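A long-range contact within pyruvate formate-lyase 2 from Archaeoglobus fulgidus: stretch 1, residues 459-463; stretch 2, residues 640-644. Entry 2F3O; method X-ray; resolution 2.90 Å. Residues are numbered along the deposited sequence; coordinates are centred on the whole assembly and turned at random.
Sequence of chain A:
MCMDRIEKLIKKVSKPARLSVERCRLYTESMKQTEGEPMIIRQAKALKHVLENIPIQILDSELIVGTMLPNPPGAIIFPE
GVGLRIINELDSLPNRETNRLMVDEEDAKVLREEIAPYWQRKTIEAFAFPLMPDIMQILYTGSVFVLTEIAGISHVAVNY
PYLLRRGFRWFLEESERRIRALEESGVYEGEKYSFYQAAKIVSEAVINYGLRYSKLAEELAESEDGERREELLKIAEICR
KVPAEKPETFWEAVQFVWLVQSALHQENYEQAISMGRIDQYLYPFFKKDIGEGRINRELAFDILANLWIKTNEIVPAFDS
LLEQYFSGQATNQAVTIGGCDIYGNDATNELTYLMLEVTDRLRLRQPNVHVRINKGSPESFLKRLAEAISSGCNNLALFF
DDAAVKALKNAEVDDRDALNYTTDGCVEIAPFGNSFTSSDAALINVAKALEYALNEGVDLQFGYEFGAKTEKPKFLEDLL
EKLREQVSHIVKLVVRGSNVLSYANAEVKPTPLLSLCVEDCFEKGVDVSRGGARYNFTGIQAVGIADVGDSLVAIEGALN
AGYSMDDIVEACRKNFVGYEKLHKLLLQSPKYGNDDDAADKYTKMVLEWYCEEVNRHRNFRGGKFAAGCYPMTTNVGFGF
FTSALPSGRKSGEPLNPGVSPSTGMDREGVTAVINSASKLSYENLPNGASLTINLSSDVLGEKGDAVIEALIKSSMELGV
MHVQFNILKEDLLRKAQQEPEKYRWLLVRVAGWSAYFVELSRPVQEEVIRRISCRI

Stretch 1 (459-463) DLQFG
Stretch 2 (640-644) FFTSA

Neither stretch is built as a regular strand, and no backbone hydrogen bond joins them; side chains of stretch 1 reach across to both backbone and side-chain atoms of stretch 2. The chains run antiparallel in register: the CA atoms of L460 and S643 lie 6.3 Å apart, while those of F462 and F641 are 8.8 Å apart, so the backbones diverge toward the phenylalanine end. Stretch 1 starts extended at D459 (phi/psi -67/137), turns through L460 (-70/-25), Q461 (-135/13) and F462 (-136/-13), and leaves through G463 at 80/14, a positive phi that favours glycine. Stretch 2 passes from F640 (-40/-48) through F641 (-103/14) into the extended T642 (-98/129), S643 (-68/177) and A644 (-68/141).

L460, Q461 and F462 all direct CA-to-CB toward stretch 2, and S643 answers toward stretch 1, whereas T642 points away. At the closer pair, L460 CB packs 3.5 Å from S643 OG, with L460 chi1 at -141° and chi2 at 16°, both between wells, and S643 in p. The weak hydrogen bond from Q461 N to D459 OD1 (3.3 Å), with D459 in t, ties the backbone locally.

Q461, p then t with chi3 at -163°, extends along S643: its CD lies 3.7 Å from S643 CB, and its OE1 stands 3.6 Å from S643 N without hydrogen bonding to it. Its NE2 is satisfied elsewhere in the structure.

At the wider of the two register pairs, an aromatic side chain spans the gap. F462 (m, chi2 -66°) brings CE2 to 3.7 Å from F641 O, which sits at the ring edge near its plane, and to 4.3 Å from F641 CB. F641 (m, chi2 -81°) leaves CA sideways, and F462 CZ meets the edge of its ring. The rule is modest: 246 Å² buried, both sides summed, with no cross-stretch hydrogen bond.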

ATOM      1  N   ASP A 459     -36.080  24.731  11.533  1.00 62.58           N
ATOM      2  CA  ASP A 459     -36.886  24.030  12.509  1.00 63.19           C
ATOM      3  C   ASP A 459     -38.202  24.776  12.575  1.00 63.51           C
ATOM      4  O   ASP A 459     -38.222  26.017  12.593  1.00 63.82           O
ATOM      5  CB  ASP A 459     -36.199  24.038  13.871  1.00 63.31           C
ATOM      6  CG  ASP A 459     -36.776  23.008  14.822  1.00 64.45           C
ATOM      7  OD1 ASP A 459     -37.906  23.218  15.325  1.00 66.23           O
ATOM      8  OD2 ASP A 459     -36.097  21.987  15.072  1.00 64.88           O
ATOM      9  N   LEU A 460     -39.291  24.010  12.602  1.00 63.48           N
ATOM     10  CA  LEU A 460     -40.636  24.543  12.422  1.00 63.50           C
ATOM     11  C   LEU A 460     -41.100  25.405  13.602  1.00 63.66           C
ATOM     12  O   LEU A 460     -41.943  26.299  13.439  1.00 63.80           O
ATOM     13  CB  LEU A 460     -41.608  23.391  12.186  1.00 63.31           C
ATOM     14  CG  LEU A 460     -42.719  23.564  11.164  1.00 63.10           C
ATOM     15  CD1 LEU A 460     -42.453  24.738  10.266  1.00 62.36           C
ATOM     16  CD2 LEU A 460     -42.882  22.296  10.358  1.00 62.15           C
ATOM     17  N   GLN A 461     -40.523  25.160  14.776  1.00 63.47           N
ATOM     18  CA  GLN A 461     -40.955  25.853  15.975  1.00 63.46           C
ATOM     19  C   GLN A 461     -39.809  26.360  16.843  1.00 63.09           C
ATOM     20  O   GLN A 461     -40.031  26.738  17.986  1.00 63.15           O
ATOM     21  CB  GLN A 461     -41.857  24.937  16.805  1.00 63.29           C
ATOM     22  CG  GLN A 461     -41.244  23.585  17.110  1.00 63.82           C
ATOM     23  CD  GLN A 461     -42.081  22.740  18.060  1.00 64.14           C
ATOM     24  OE1 GLN A 461     -41.590  21.773  18.647  1.00 66.02           O
ATOM     25  NE2 GLN A 461     -43.350  23.099  18.217  1.00 64.57           N
ATOM     26  N   PHE A 462     -38.589  26.376  16.321  1.00 62.79           N
ATOM     27  CA  PHE A 462     -37.449  26.709  17.177  1.00 62.47           C
ATOM     28  C   PHE A 462     -36.453  27.654  16.549  1.00 61.94           C
ATOM     29  O   PHE A 462     -35.585  28.174  17.237  1.00 61.73           O
ATOM     30  CB  PHE A 462     -36.727  25.445  17.628  1.00 62.78           C
ATOM     31  CG  PHE A 462     -37.420  24.709  18.737  1.00 63.77           C
ATOM     32  CD1 PHE A 462     -37.549  25.283  19.995  1.00 64.51           C
ATOM     33  CD2 PHE A 462     -37.932  23.433  18.529  1.00 64.57           C
ATOM     34  CE1 PHE A 462     -38.195  24.594  21.028  1.00 65.44           C
ATOM     35  CE2 PHE A 462     -38.579  22.742  19.551  1.00 64.97           C
ATOM     36  CZ  PHE A 462     -38.710  23.322  20.803  1.00 64.60           C
ATOM     37  N   GLY A 463     -36.573  27.861  15.242  1.00 61.65           N
ATOM     38  CA  GLY A 463     -35.762  28.843  14.529  1.00 61.29           C
ATOM     39  C   GLY A 463     -34.359  28.370  14.199  1.00 61.14           C
ATOM     40  O   GLY A 463     -33.487  29.169  13.836  1.00 61.37           O
ATOM     41  N   PHE A 640     -40.432  15.093  21.999  1.00 56.95           N
ATOM     42  CA  PHE A 640     -40.543  16.333  22.787  1.00 58.00           C
ATOM     43  C   PHE A 640     -40.245  17.561  21.955  1.00 58.33           C
ATOM     44  O   PHE A 640     -40.995  18.525  21.981  1.00 58.79           O
ATOM     45  CB  PHE A 640     -39.536  16.391  23.945  1.00 58.47           C
ATOM     46  CG  PHE A 640     -39.726  15.349  25.020  1.00 59.59           C
ATOM     47  CD1 PHE A 640     -40.976  14.818  25.309  1.00 60.35           C
ATOM     48  CD2 PHE A 640     -38.630  14.944  25.795  1.00 60.60           C
ATOM     49  CE1 PHE A 640     -41.130  13.854  26.323  1.00 61.05           C
ATOM     50  CE2 PHE A 640     -38.773  13.997  26.814  1.00 61.50           C
ATOM     51  CZ  PHE A 640     -40.030  13.447  27.078  1.00 61.09           C
ATOM     52  N   PHE A 641     -39.138  17.512  21.222  1.00 58.88           N
ATOM     53  CA  PHE A 641     -38.646  18.656  20.457  1.00 59.34           C
ATOM     54  C   PHE A 641     -38.928  18.555  18.955  1.00 59.59           C
ATOM     55  O   PHE A 641     -38.348  19.308  18.165  1.00 59.41           O
ATOM     56  CB  PHE A 641     -37.145  18.848  20.696  1.00 59.44           C
ATOM     57  CG  PHE A 641     -36.767  18.849  22.140  1.00 59.49           C
ATOM     58  CD1 PHE A 641     -36.925  19.986  22.898  1.00 59.57           C
ATOM     59  CD2 PHE A 641     -36.265  17.706  22.744  1.00 59.82           C
ATOM     60  CE1 PHE A 641     -36.594  19.984  24.229  1.00 60.09           C
ATOM     61  CE2 PHE A 641     -35.934  17.699  24.071  1.00 59.65           C
ATOM     62  CZ  PHE A 641     -36.095  18.837  24.817  1.00 59.85           C
ATOM     63  N   THR A 642     -39.804  17.625  18.568  1.00 59.90           N
ATOM     64  CA  THR A 642     -40.314  17.563  17.198  1.00 60.21           C
ATOM     65  C   THR A 642     -41.684  18.250  17.112  1.00 60.68           C
ATOM     66  O   THR A 642     -42.584  17.959  17.905  1.00 60.58           O
ATOM     67  CB  THR A 642     -40.388  16.119  16.682  1.00 59.92           C
ATOM     68  OG1 THR A 642     -39.074  15.566  16.684  1.00 60.30           O
ATOM     69  CG2 THR A 642     -40.896  16.062  15.261  1.00 59.68           C
ATOM     70  N   SER A 643     -41.822  19.166  16.150  1.00 61.01           N
ATOM     71  CA  SER A 643     -43.070  19.859  15.899  1.00 61.43           C
ATOM     72  C   SER A 643     -44.131  18.912  15.344  1.00 62.06           C
ATOM     73  O   SER A 643     -43.862  17.723  15.108  1.00 61.90           O
ATOM     74  CB  SER A 643     -42.844  20.970  14.889  1.00 61.48           C
ATOM     75  OG  SER A 643     -42.874  20.452  13.572  1.00 60.84           O
ATOM     76  N   ALA A 644     -45.337  19.444  15.135  1.00 62.50           N
ATOM     77  CA  ALA A 644     -46.417  18.659  14.554  1.00 62.81           C
ATOM     78  C   ALA A 644     -46.079  18.355  13.100  1.00 63.09           C
ATOM     79  O   ALA A 644     -45.492  19.173  12.416  1.00 63.16           O
ATOM     80  CB  ALA A 644     -47.725  19.397  14.661  1.00 62.85           C
TER